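Local coordinates for protein aromatic-amino-acid:2-oxoglutarate transaminase (Candida albicans, PDB 6HND) that probably transfers amino groups between aromatic amino acids and 2-oxo acids, using pyridoxal 5'-phosphate as cofactor, at residues 166-177 / 331-339; 142-150 / 385-396. One frame throughout, in Å; residues are numbered along the deposited sequence.

In the fold
Going from the N terminus, the first segment met is 142-150, in helix 137-151. Strand 158-163, at one edge of the seven-stranded sheet, leads on to helix 166-177. The chain then builds other strands of that sheet before it returns as strand 333-338 and closes contact 1 against helix 166-177. It runs on through strand 350-355 and helix 356-369. At 385-396 it meets 142-150 again and closes contact 2, so the loop of contact 1 lies wholly within that of contact 2. Contact 1 joins helix to sheet at the cofactor phosphate. Contact 2 joins helix 137-151 to helix 375-388 and the start of helix 392-418. The two also touch: Ile147 packs on Arg335 and Glu337.

Contact 1 (166-177 / 331-339); sequences ASDGLNKAADVF and GRVLRVETF. With PLP (pyridoxal-5'-phosphate), chain E.
PLP O2P, a cofactor phosphate oxygen, is gripped by both Ala166 and Thr338. Ala166 N donates to PLP O2P almost in line (2.9 Å, 176°), and Thr338 OG1 does so at 2.5 Å. OG1 lies anti to the backbone N of Thr338 (chi1 -177°), which turns it to the phosphate; it also bonds Ser340. Ser167 holds a second oxygen twice, with its N 2.9 Å and its OG 3.0 Å from PLP O1P. The phosphate sits at the N-terminal end of helix 166-177, whose dipole would favour its negative charge. This fits a fold type I aminotransferase; Arg348, and Tyr130 of the second subunit, also bond the cofactor.

Away from the cofactor the contact is apolar. Gly169 has no side chain, so Val336 comes close to the helix, with CG1 3.4 Å from Ala166 O. Its other branch, CG2, meets Leu170 CD2, the side chains crossing at about a right angle. Leu334 points CD1 at Ala173 CB (3.8 Å), while its CB meets the Phe177 ring edge at CE2 (3.7 Å). Helix and strand run nearly antiparallel. Strand 276-280 adds to the apolar floor, helix 193-200 flanks Leu170, and helix 356-369 packs against Lys172 and Val176.

Contact 2 (142-150 / 385-396); sequences FARDFIIRT and IQENFKGVDGWL
Phe142 sets its ring across Ile385 at about a right angle. Ile385 CG2 lies over one face, tightly, 3.2 Å from Phe142 CE1. Phe146 CB lies over the opposite face. The ring's far edge meets Trp395: Phe142 CZ is 3.7 Å from Trp395 CD1, in an offset edge-to-face pair with planes at 72°. Phe146 reaches the same indole carbon obliquely, with its CE1 3.8 Å from Trp395 CD1. Phe146 CG is anti to its own backbone N, which carries the ring toward helix 392-418. The three rings form an aromatic cluster. It is joined by knobs-into-holes packing, with Phe142 set among Ile385, Gln386, Val392 and Trp395, and Val392 among Phe142, Asp145, Phe146 and Arg149. Gly391 is the N-cap of the helix that carries Val392 and Trp395.

Where the contact is partly exposed, Arg149 grips Asp393 side-on. NE donates to the syn lone pair of Asp393 OD1 (2.8 Å, 168°), and Arg149 NH2 binds Asp393 OD2 at 2.8 Å. A bend at chi2 (77°) brings the guanidinium there, while Arg149 CB rests 3.7 Å from Val392 CG1. Helix 312-319 packs against this salt bridge through Ile312.

Contact 1 (166-177 / 331-339)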
loop_
_atom_site.group_PDB
_atom_site.type_symbol
_atom_site.label_atom_id
_atom_site.label_comp_id
_atom_site.label_asym_id
_atom_site.label_seq_id
_atom_site.Cartn_x
_atom_site.Cartn_y
_atom_site.Cartn_z
ATOM N N ALA B 166 -10.548 2.089 0.810
ATOM C CA ALA B 166 -11.222 3.391 0.944
ATOM C C ALA B 166 -10.282 4.426 1.582
ATOM O O ALA B 166 -10.175 5.545 1.040
ATOM C CB ALA B 166 -12.490 3.221 1.729
ATOM N N SER B 167 -9.631 4.067 2.683
ATOM C CA SER B 167 -8.705 4.936 3.445
ATOM C C SER B 167 -7.524 5.360 2.558
ATOM O O SER B 167 -7.130 6.545 2.584
ATOM C CB SER B 167 -8.271 4.237 4.709
ATOM O OG SER B 167 -9.403 3.935 5.519
ATOM N N ASP B 168 -7.005 4.445 1.745
ATOM C CA ASP B 168 -6.016 4.775 0.699
ATOM C C ASP B 168 -6.583 5.798 -0.323
ATOM O O ASP B 168 -5.854 6.793 -0.664
ATOM C CB ASP B 168 -5.554 3.509 -0.023
ATOM C CG ASP B 168 -4.358 3.831 -0.891
ATOM O OD1 ASP B 168 -3.453 4.506 -0.363
ATOM O OD2 ASP B 168 -4.361 3.446 -2.090
ATOM N N GLY B 169 -7.792 5.560 -0.849
ATOM C CA GLY B 169 -8.496 6.508 -1.743
ATOM C C GLY B 169 -8.677 7.890 -1.113
ATOM O O GLY B 169 -8.412 8.893 -1.785
ATOM N N LEU B 170 -9.094 7.938 0.154
ATOM C CA LEU B 170 -9.322 9.190 0.926
ATOM C C LEU B 170 -8.015 9.966 1.149
ATOM O O LEU B 170 -8.035 11.210 1.133
ATOM C CB LEU B 170 -9.957 8.833 2.270
ATOM C CG LEU B 170 -11.377 8.271 2.210
ATOM C CD1 LEU B 170 -11.813 7.845 3.600
ATOM C CD2 LEU B 170 -12.337 9.286 1.607
ATOM N N ASN B 171 -6.910 9.276 1.382
ATOM C CA ASN B 171 -5.590 9.930 1.543
ATOM C C ASN B 171 -5.142 10.489 0.187
ATOM O O ASN B 171 -4.647 11.609 0.136
ATOM C CB ASN B 171 -4.562 8.984 2.145
ATOM C CG ASN B 171 -3.268 9.716 2.397
ATOM O OD1 ASN B 171 -3.292 10.707 3.146
ATOM N ND2 ASN B 171 -2.179 9.256 1.768
ATOM N N LYS B 172 -5.350 9.727 -0.874
ATOM C CA LYS B 172 -5.073 10.162 -2.255
ATOM C C LYS B 172 -5.874 11.440 -2.553
ATOM O O LYS B 172 -5.321 12.365 -3.157
ATOM C CB LYS B 172 -5.384 8.991 -3.184
ATOM C CG LYS B 172 -4.334 7.878 -3.196
ATOM C CD LYS B 172 -4.827 6.597 -3.894
ATOM C CE LYS B 172 -3.697 5.784 -4.483
ATOM N NZ LYS B 172 -2.733 5.280 -3.461
ATOM N N ALA B 173 -7.139 11.501 -2.139
ATOM C CA ALA B 173 -8.044 12.623 -2.434
ATOM C C ALA B 173 -7.651 13.828 -1.591
ATOM O O ALA B 173 -7.658 14.928 -2.124
ATOM C CB ALA B 173 -9.463 12.233 -2.125
ATOM N N ALA B 174 -7.411 13.647 -0.297
ATOM C CA ALA B 174 -6.936 14.738 0.581
ATOM C C ALA B 174 -5.655 15.323 -0.027
ATOM O O ALA B 174 -5.578 16.546 -0.191
ATOM C CB ALA B 174 -6.701 14.235 1.976
ATOM N N ASP B 175 -4.727 14.473 -0.464
ATOM C CA ASP B 175 -3.442 14.945 -1.050
ATOM C C ASP B 175 -3.703 15.756 -2.327
ATOM O O ASP B 175 -3.111 16.829 -2.460
ATOM C CB ASP B 175 -2.494 13.797 -1.358
ATOM C CG ASP B 175 -1.231 14.275 -2.039
ATOM O OD1 ASP B 175 -0.384 14.875 -1.326
ATOM O OD2 ASP B 175 -1.145 14.094 -3.272
ATOM N N VAL B 176 -4.550 15.267 -3.234
ATOM C CA VAL B 176 -4.704 15.846 -4.593
ATOM C C VAL B 176 -5.481 17.159 -4.511
ATOM O O VAL B 176 -5.313 17.964 -5.451
ATOM C CB VAL B 176 -5.346 14.861 -5.591
ATOM C CG1 VAL B 176 -6.875 14.854 -5.535
ATOM C CG2 VAL B 176 -4.901 15.165 -7.013
ATOM N N PHE B 177 -6.319 17.380 -3.483
ATOM C CA PHE B 177 -7.148 18.619 -3.388
ATOM C C PHE B 177 -6.648 19.609 -2.315
ATOM O O PHE B 177 -6.961 20.788 -2.473
ATOM C CB PHE B 177 -8.639 18.311 -3.202
ATOM C CG PHE B 177 -9.317 17.714 -4.406
ATOM C CD1 PHE B 177 -9.261 18.334 -5.633
ATOM C CD2 PHE B 177 -10.074 16.561 -4.293
ATOM C CE1 PHE B 177 -9.869 17.765 -6.736
ATOM C CE2 PHE B 177 -10.718 16.011 -5.392
ATOM C CZ PHE B 177 -10.604 16.606 -6.617
ATOM N N GLY B 331 -15.377 17.468 -13.369
ATOM C CA GLY B 331 -14.372 16.655 -12.659
ATOM C C GLY B 331 -14.078 17.224 -11.283
ATOM O O GLY B 331 -12.966 17.025 -10.790
ATOM N N ARG B 332 -15.051 17.899 -10.663
ATOM C CA ARG B 332 -14.888 18.527 -9.324
ATOM C C ARG B 332 -15.174 17.473 -8.242
ATOM O O ARG B 332 -14.864 17.726 -7.055
ATOM C CB ARG B 332 -15.773 19.772 -9.340
ATOM C CG ARG B 332 -16.408 20.205 -8.034
ATOM C CD ARG B 332 -17.542 21.172 -8.337
ATOM N NE ARG B 332 -17.158 22.273 -9.215
ATOM C CZ ARG B 332 -16.414 23.316 -8.858
ATOM N NH1 ARG B 332 -15.924 23.410 -7.636
ATOM N NH2 ARG B 332 -16.160 24.282 -9.723
ATOM N N VAL B 333 -15.731 16.327 -8.643
ATOM C CA VAL B 333 -16.004 15.144 -7.778
ATOM C C VAL B 333 -14.901 14.099 -7.938
ATOM O O VAL B 333 -14.554 13.717 -9.102
ATOM C CB VAL B 333 -17.364 14.512 -8.120
ATOM C CG1 VAL B 333 -17.613 13.215 -7.369
ATOM C CG2 VAL B 333 -18.481 15.508 -7.861
ATOM N N LEU B 334 -14.446 13.572 -6.805
ATOM C CA LEU B 334 -13.617 12.349 -6.755
ATOM C C LEU B 334 -14.405 11.307 -5.961
ATOM O O LEU B 334 -14.681 11.557 -4.770
ATOM C CB LEU B 334 -12.284 12.694 -6.077
ATOM C CG LEU B 334 -11.240 11.585 -6.072
ATOM C CD1 LEU B 334 -9.855 12.180 -5.908
ATOM C CD2 LEU B 334 -11.535 10.573 -4.964
ATOM N N ARG B 335 -14.755 10.188 -6.583
ATOM C CA ARG B 335 -15.506 9.101 -5.883
ATOM C C ARG B 335 -14.523 8.053 -5.341
ATOM O O ARG B 335 -13.687 7.536 -6.129
ATOM C CB ARG B 335 -16.526 8.422 -6.795
ATOM C CG ARG B 335 -17.208 7.241 -6.125
ATOM C CD ARG B 335 -18.153 6.516 -7.061
ATOM N NE ARG B 335 -18.848 5.377 -6.467
ATOM C CZ ARG B 335 -19.910 5.450 -5.679
ATOM N NH1 ARG B 335 -20.401 6.623 -5.322
ATOM N NH2 ARG B 335 -20.457 4.331 -5.223
ATOM N N VAL B 336 -14.620 7.747 -4.049
ATOM C CA VAL B 336 -13.827 6.654 -3.421
ATOM C C VAL B 336 -14.663 5.374 -3.298
ATOM O O VAL B 336 -15.730 5.402 -2.641
ATOM C CB VAL B 336 -13.306 7.118 -2.051
ATOM C CG1 VAL B 336 -12.513 6.015 -1.346
ATOM C CG2 VAL B 336 -12.475 8.373 -2.232
ATOM N N GLU B 337 -14.167 4.283 -3.865
ATOM C CA GLU B 337 -14.755 2.929 -3.723
ATOM C C GLU B 337 -13.765 2.006 -3.003
ATOM O O GLU B 337 -12.559 2.343 -2.982
ATOM C CB GLU B 337 -15.087 2.343 -5.093
ATOM C CG GLU B 337 -16.263 3.010 -5.772
ATOM C CD GLU B 337 -17.491 2.145 -6.019
ATOM O OE1 GLU B 337 -17.575 0.994 -5.512
ATOM O OE2 GLU B 337 -18.368 2.637 -6.691
ATOM N N THR B 338 -14.274 0.894 -2.447
ATOM C CA THR B 338 -13.474 -0.195 -1.827
ATOM C C THR B 338 -14.141 -1.555 -2.105
ATOM O O THR B 338 -15.386 -1.598 -2.320
ATOM C CB THR B 338 -13.266 0.067 -0.328
ATOM O OG1 THR B 338 -12.446 -0.927 0.300
ATOM C CG2 THR B 338 -14.578 0.134 0.416
ATOM N N PHE B 339 -13.351 -2.628 -2.033
ATOM C CA PHE B 339 -13.842 -4.026 -2.061
ATOM C C PHE B 339 -13.947 -4.527 -0.626
ATOM O O PHE B 339 -14.270 -5.699 -0.459
ATOM C CB PHE B 339 -12.953 -4.928 -2.919
ATOM C CG PHE B 339 -12.949 -4.579 -4.387
ATOM C CD1 PHE B 339 -13.996 -4.959 -5.202
ATOM C CD2 PHE B 339 -11.909 -3.853 -4.943
ATOM C CE1 PHE B 339 -13.995 -4.630 -6.551
ATOM C CE2 PHE B 339 -11.924 -3.506 -6.282
ATOM C CZ PHE B 339 -12.965 -3.900 -7.090
HETATM N N1 PLP E . -14.968 5.187 4.904
HETATM C C2 PLP E . -16.050 4.747 5.533
HETATM C C2A PLP E . -17.211 5.678 5.618
HETATM C C3 PLP E . -16.098 3.428 6.066
HETATM O O3 PLP E . -17.232 3.005 6.703
HETATM C C4 PLP E . -14.966 2.582 5.938
HETATM C C4A PLP E . -15.051 1.178 6.405
HETATM C C5 PLP E . -13.841 3.084 5.249
HETATM C C6 PLP E . -13.895 4.375 4.781
HETATM C C5A PLP E . -12.543 2.330 5.127
HETATM O O4P PLP E . -12.538 1.250 4.156
HETATM P P PLP E . -11.163 0.445 3.857
HETATM O O1P PLP E . -10.027 1.457 3.941
HETATM O O2P PLP E . -11.457 -0.132 2.474
HETATM O O3P PLP E . -11.045 -0.606 4.913
#

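Contact 2 (142-150 / 385-396)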
loop_
_atom_site.group_PDB
_atom_site.type_symbol
_atom_site.label_atom_id
_atom_site.label_comp_id
_atom_site.label_asym_id
_atom_site.label_seq_id
_atom_site.Cartn_x
_atom_site.Cartn_y
_atom_site.Cartn_z
ATOM N N PHE B 142 -12.704 -3.430 -15.625
ATOM C CA PHE B 142 -13.882 -3.882 -14.846
ATOM C C PHE B 142 -14.433 -2.720 -14.020
ATOM O O PHE B 142 -15.651 -2.534 -14.029
ATOM C CB PHE B 142 -13.573 -5.044 -13.915
ATOM C CG PHE B 142 -14.595 -5.188 -12.826
ATOM C CD1 PHE B 142 -15.780 -5.850 -13.067
ATOM C CD2 PHE B 142 -14.387 -4.618 -11.586
ATOM C CE1 PHE B 142 -16.727 -5.960 -12.070
ATOM C CE2 PHE B 142 -15.344 -4.724 -10.596
ATOM C CZ PHE B 142 -16.508 -5.385 -10.844
ATOM N N ALA B 143 -13.570 -1.965 -13.339
ATOM C CA ALA B 143 -13.990 -0.793 -12.523
ATOM C C ALA B 143 -14.650 0.269 -13.431
ATOM O O ALA B 143 -15.678 0.797 -13.002
ATOM C CB ALA B 143 -12.845 -0.217 -11.703
ATOM N N ARG B 144 -14.109 0.578 -14.621
ATOM C CA ARG B 144 -14.785 1.512 -15.572
ATOM C C ARG B 144 -16.204 0.991 -15.857
ATOM O O ARG B 144 -17.159 1.746 -15.684
ATOM C CB ARG B 144 -14.036 1.687 -16.896
ATOM C CG ARG B 144 -12.705 2.412 -16.759
ATOM C CD ARG B 144 -11.952 2.679 -18.066
ATOM N NE ARG B 144 -10.587 3.095 -17.741
ATOM C CZ ARG B 144 -9.477 2.358 -17.865
ATOM N NH1 ARG B 144 -9.507 1.134 -18.365
ATOM N NH2 ARG B 144 -8.314 2.875 -17.505
ATOM N N ASP B 145 -16.320 -0.266 -16.274
ATOM C CA ASP B 145 -17.584 -0.889 -16.735
ATOM C C ASP B 145 -18.608 -0.862 -15.602
ATOM O O ASP B 145 -19.780 -0.540 -15.876
ATOM C CB ASP B 145 -17.308 -2.297 -17.264
ATOM C CG ASP B 145 -16.532 -2.297 -18.584
ATOM O OD1 ASP B 145 -16.397 -1.219 -19.167
ATOM O OD2 ASP B 145 -16.058 -3.380 -19.013
ATOM N N PHE B 146 -18.165 -1.157 -14.374
ATOM C CA PHE B 146 -18.996 -1.205 -13.147
ATOM C C PHE B 146 -19.548 0.185 -12.866
ATOM O O PHE B 146 -20.738 0.290 -12.540
ATOM C CB PHE B 146 -18.182 -1.732 -11.960
ATOM C CG PHE B 146 -18.951 -1.862 -10.670
ATOM C CD1 PHE B 146 -19.858 -2.895 -10.482
ATOM C CD2 PHE B 146 -18.744 -0.968 -9.631
ATOM C CE1 PHE B 146 -20.571 -3.004 -9.299
ATOM C CE2 PHE B 146 -19.462 -1.079 -8.449
ATOM C CZ PHE B 146 -20.366 -2.100 -8.281
ATOM N N ILE B 147 -18.691 1.213 -12.937
ATOM C CA ILE B 147 -19.091 2.633 -12.689
ATOM C C ILE B 147 -20.000 3.112 -13.839
ATOM O O ILE B 147 -20.985 3.800 -13.568
ATOM C CB ILE B 147 -17.855 3.521 -12.452
ATOM C CG1 ILE B 147 -17.393 3.404 -11.004
ATOM C CG2 ILE B 147 -18.091 4.979 -12.790
ATOM C CD1 ILE B 147 -18.264 4.159 -10.020
ATOM N N ILE B 148 -19.734 2.730 -15.080
ATOM C CA ILE B 148 -20.643 3.079 -16.206
ATOM C C ILE B 148 -22.032 2.489 -15.896
ATOM O O ILE B 148 -23.011 3.228 -16.013
ATOM C CB ILE B 148 -20.066 2.621 -17.564
ATOM C CG1 ILE B 148 -18.837 3.439 -17.968
ATOM C CG2 ILE B 148 -21.134 2.662 -18.642
ATOM C CD1 ILE B 148 -18.080 2.877 -19.192
ATOM N N ARG B 149 -22.103 1.237 -15.435
ATOM C CA ARG B 149 -23.391 0.550 -15.141
ATOM C C ARG B 149 -24.116 1.239 -13.962
ATOM O O ARG B 149 -25.330 1.493 -14.074
ATOM C CB ARG B 149 -23.125 -0.940 -14.898
ATOM C CG ARG B 149 -24.381 -1.802 -14.839
ATOM C CD ARG B 149 -24.984 -2.113 -16.210
ATOM N NE ARG B 149 -25.872 -3.270 -16.164
ATOM C CZ ARG B 149 -27.198 -3.244 -16.334
ATOM N NH1 ARG B 149 -27.839 -2.107 -16.550
ATOM N NH2 ARG B 149 -27.888 -4.369 -16.271
ATOM N N THR B 150 -23.412 1.546 -12.869
ATOM C CA THR B 150 -24.041 1.933 -11.572
ATOM C C THR B 150 -24.146 3.451 -11.409
ATOM O O THR B 150 -25.127 3.895 -10.777
ATOM C CB THR B 150 -23.296 1.321 -10.372
ATOM O OG1 THR B 150 -21.961 1.848 -10.312
ATOM C CG2 THR B 150 -23.277 -0.190 -10.457
ATOM N N ILE B 385 -14.144 -12.236 -10.130
ATOM C CA ILE B 385 -15.273 -11.378 -10.609
ATOM C C ILE B 385 -15.576 -11.718 -12.074
ATOM O O ILE B 385 -16.753 -11.939 -12.377
ATOM C CB ILE B 385 -15.014 -9.876 -10.351
ATOM C CG1 ILE B 385 -15.273 -9.524 -8.896
ATOM C CG2 ILE B 385 -15.868 -8.982 -11.243
ATOM C CD1 ILE B 385 -14.825 -8.172 -8.499
ATOM N N GLN B 386 -14.556 -11.864 -12.919
ATOM C CA GLN B 386 -14.712 -12.090 -14.379
ATOM C C GLN B 386 -15.125 -13.553 -14.647
ATOM O O GLN B 386 -16.051 -13.768 -15.450
ATOM C CB GLN B 386 -13.431 -11.674 -15.117
ATOM C CG GLN B 386 -13.632 -10.634 -16.233
ATOM C CD GLN B 386 -13.480 -9.164 -15.862
ATOM O OE1 GLN B 386 -14.472 -8.452 -15.748
ATOM N NE2 GLN B 386 -12.252 -8.656 -15.767
ATOM N N GLU B 387 -14.532 -14.546 -13.985
ATOM C CA GLU B 387 -14.793 -15.972 -14.324
ATOM C C GLU B 387 -15.983 -16.552 -13.544
ATOM O O GLU B 387 -16.808 -17.231 -14.156
ATOM C CB GLU B 387 -13.555 -16.833 -14.094
ATOM C CG GLU B 387 -12.966 -17.372 -15.383
ATOM C CD GLU B 387 -12.036 -18.533 -15.112
ATOM O OE1 GLU B 387 -10.844 -18.427 -15.474
ATOM O OE2 GLU B 387 -12.513 -19.519 -14.485
ATOM N N ASN B 388 -16.026 -16.380 -12.231
ATOM C CA ASN B 388 -17.097 -16.973 -11.398
ATOM C C ASN B 388 -18.354 -16.114 -11.522
ATOM O O ASN B 388 -19.423 -16.692 -11.760
ATOM C CB ASN B 388 -16.696 -17.108 -9.935
ATOM C CG ASN B 388 -17.760 -17.848 -9.159
ATOM O OD1 ASN B 388 -18.355 -17.297 -8.235
ATOM N ND2 ASN B 388 -18.016 -19.080 -9.561
ATOM N N PHE B 389 -18.228 -14.793 -11.362
ATOM C CA PHE B 389 -19.383 -13.853 -11.314
ATOM C C PHE B 389 -19.699 -13.279 -12.704
ATOM O O PHE B 389 -20.680 -12.540 -12.798
ATOM C CB PHE B 389 -19.138 -12.753 -10.278
ATOM C CG PHE B 389 -19.177 -13.243 -8.858
ATOM C CD1 PHE B 389 -20.291 -13.926 -8.377
ATOM C CD2 PHE B 389 -18.100 -13.034 -8.003
ATOM C CE1 PHE B 389 -20.326 -14.391 -7.072
ATOM C CE2 PHE B 389 -18.132 -13.508 -6.696
ATOM C CZ PHE B 389 -19.237 -14.189 -6.236
ATOM N N LYS B 390 -18.885 -13.593 -13.720
ATOM C CA LYS B 390 -19.081 -13.268 -15.164
ATOM C C LYS B 390 -19.182 -11.746 -15.377
ATOM O O LYS B 390 -19.859 -11.320 -16.330
ATOM C CB LYS B 390 -20.295 -14.000 -15.760
ATOM C CG LYS B 390 -20.674 -15.318 -15.104
ATOM C CD LYS B 390 -21.049 -16.409 -16.082
ATOM C CE LYS B 390 -19.825 -17.109 -16.635
ATOM N NZ LYS B 390 -20.000 -18.580 -16.696
ATOM N N GLY B 391 -18.460 -10.955 -14.582
ATOM C CA GLY B 391 -18.326 -9.502 -14.774
ATOM C C GLY B 391 -19.366 -8.721 -13.986
ATOM O O GLY B 391 -19.758 -9.157 -12.895
ATOM N N VAL B 392 -19.798 -7.594 -14.535
ATOM C CA VAL B 392 -20.490 -6.514 -13.795
ATOM C C VAL B 392 -21.828 -7.048 -13.264
ATOM O O VAL B 392 -22.089 -6.939 -12.041
ATOM C CB VAL B 392 -20.632 -5.280 -14.708
ATOM C CG1 VAL B 392 -21.519 -4.198 -14.106
ATOM C CG2 VAL B 392 -19.261 -4.709 -15.071
ATOM N N ASP B 393 -22.678 -7.583 -14.137
ATOM C CA ASP B 393 -24.082 -7.891 -13.762
ATOM C C ASP B 393 -24.017 -9.017 -12.734
ATOM O O ASP B 393 -24.690 -8.912 -11.691
ATOM C CB ASP B 393 -24.980 -8.121 -14.993
ATOM C CG ASP B 393 -25.461 -6.811 -15.603
ATOM O OD1 ASP B 393 -24.847 -5.764 -15.317
ATOM O OD2 ASP B 393 -26.467 -6.821 -16.323
ATOM N N GLY B 394 -23.174 -10.014 -12.971
ATOM C CA GLY B 394 -23.024 -11.152 -12.046
ATOM C C GLY B 394 -22.548 -10.691 -10.680
ATOM O O GLY B 394 -22.994 -11.251 -9.675
ATOM N N TRP B 395 -21.681 -9.679 -10.644
ATOM C CA TRP B 395 -21.114 -9.109 -9.395
ATOM C C TRP B 395 -22.227 -8.330 -8.691
ATOM O O TRP B 395 -22.381 -8.504 -7.443
ATOM C CB TRP B 395 -19.862 -8.277 -9.699
ATOM C CG TRP B 395 -19.238 -7.638 -8.502
ATOM C CD1 TRP B 395 -19.050 -6.305 -8.307
ATOM C CD2 TRP B 395 -18.737 -8.293 -7.332
ATOM N NE1 TRP B 395 -18.468 -6.086 -7.095
ATOM C CE2 TRP B 395 -18.271 -7.285 -6.470
ATOM C CE3 TRP B 395 -18.628 -9.625 -6.920
ATOM C CZ2 TRP B 395 -17.703 -7.571 -5.224
ATOM C CZ3 TRP B 395 -18.075 -9.910 -5.683
ATOM C CH2 TRP B 395 -17.624 -8.893 -4.844
ATOM N N LEU B 396 -23.025 -7.576 -9.450
ATOM C CA LEU B 396 -24.257 -6.922 -8.928
ATOM C C LEU B 396 -25.186 -7.977 -8.292
ATOM O O LEU B 396 -25.735 -7.701 -7.219
ATOM C CB LEU B 396 -24.962 -6.158 -10.059
ATOM C CG LEU B 396 -24.326 -4.817 -10.437
ATOM C CD1 LEU B 396 -24.921 -4.274 -11.733
ATOM C CD2 LEU B 396 -24.473 -3.789 -9.305
HETATM O O HOH W 1 -15.159 -5.715 -17.746
#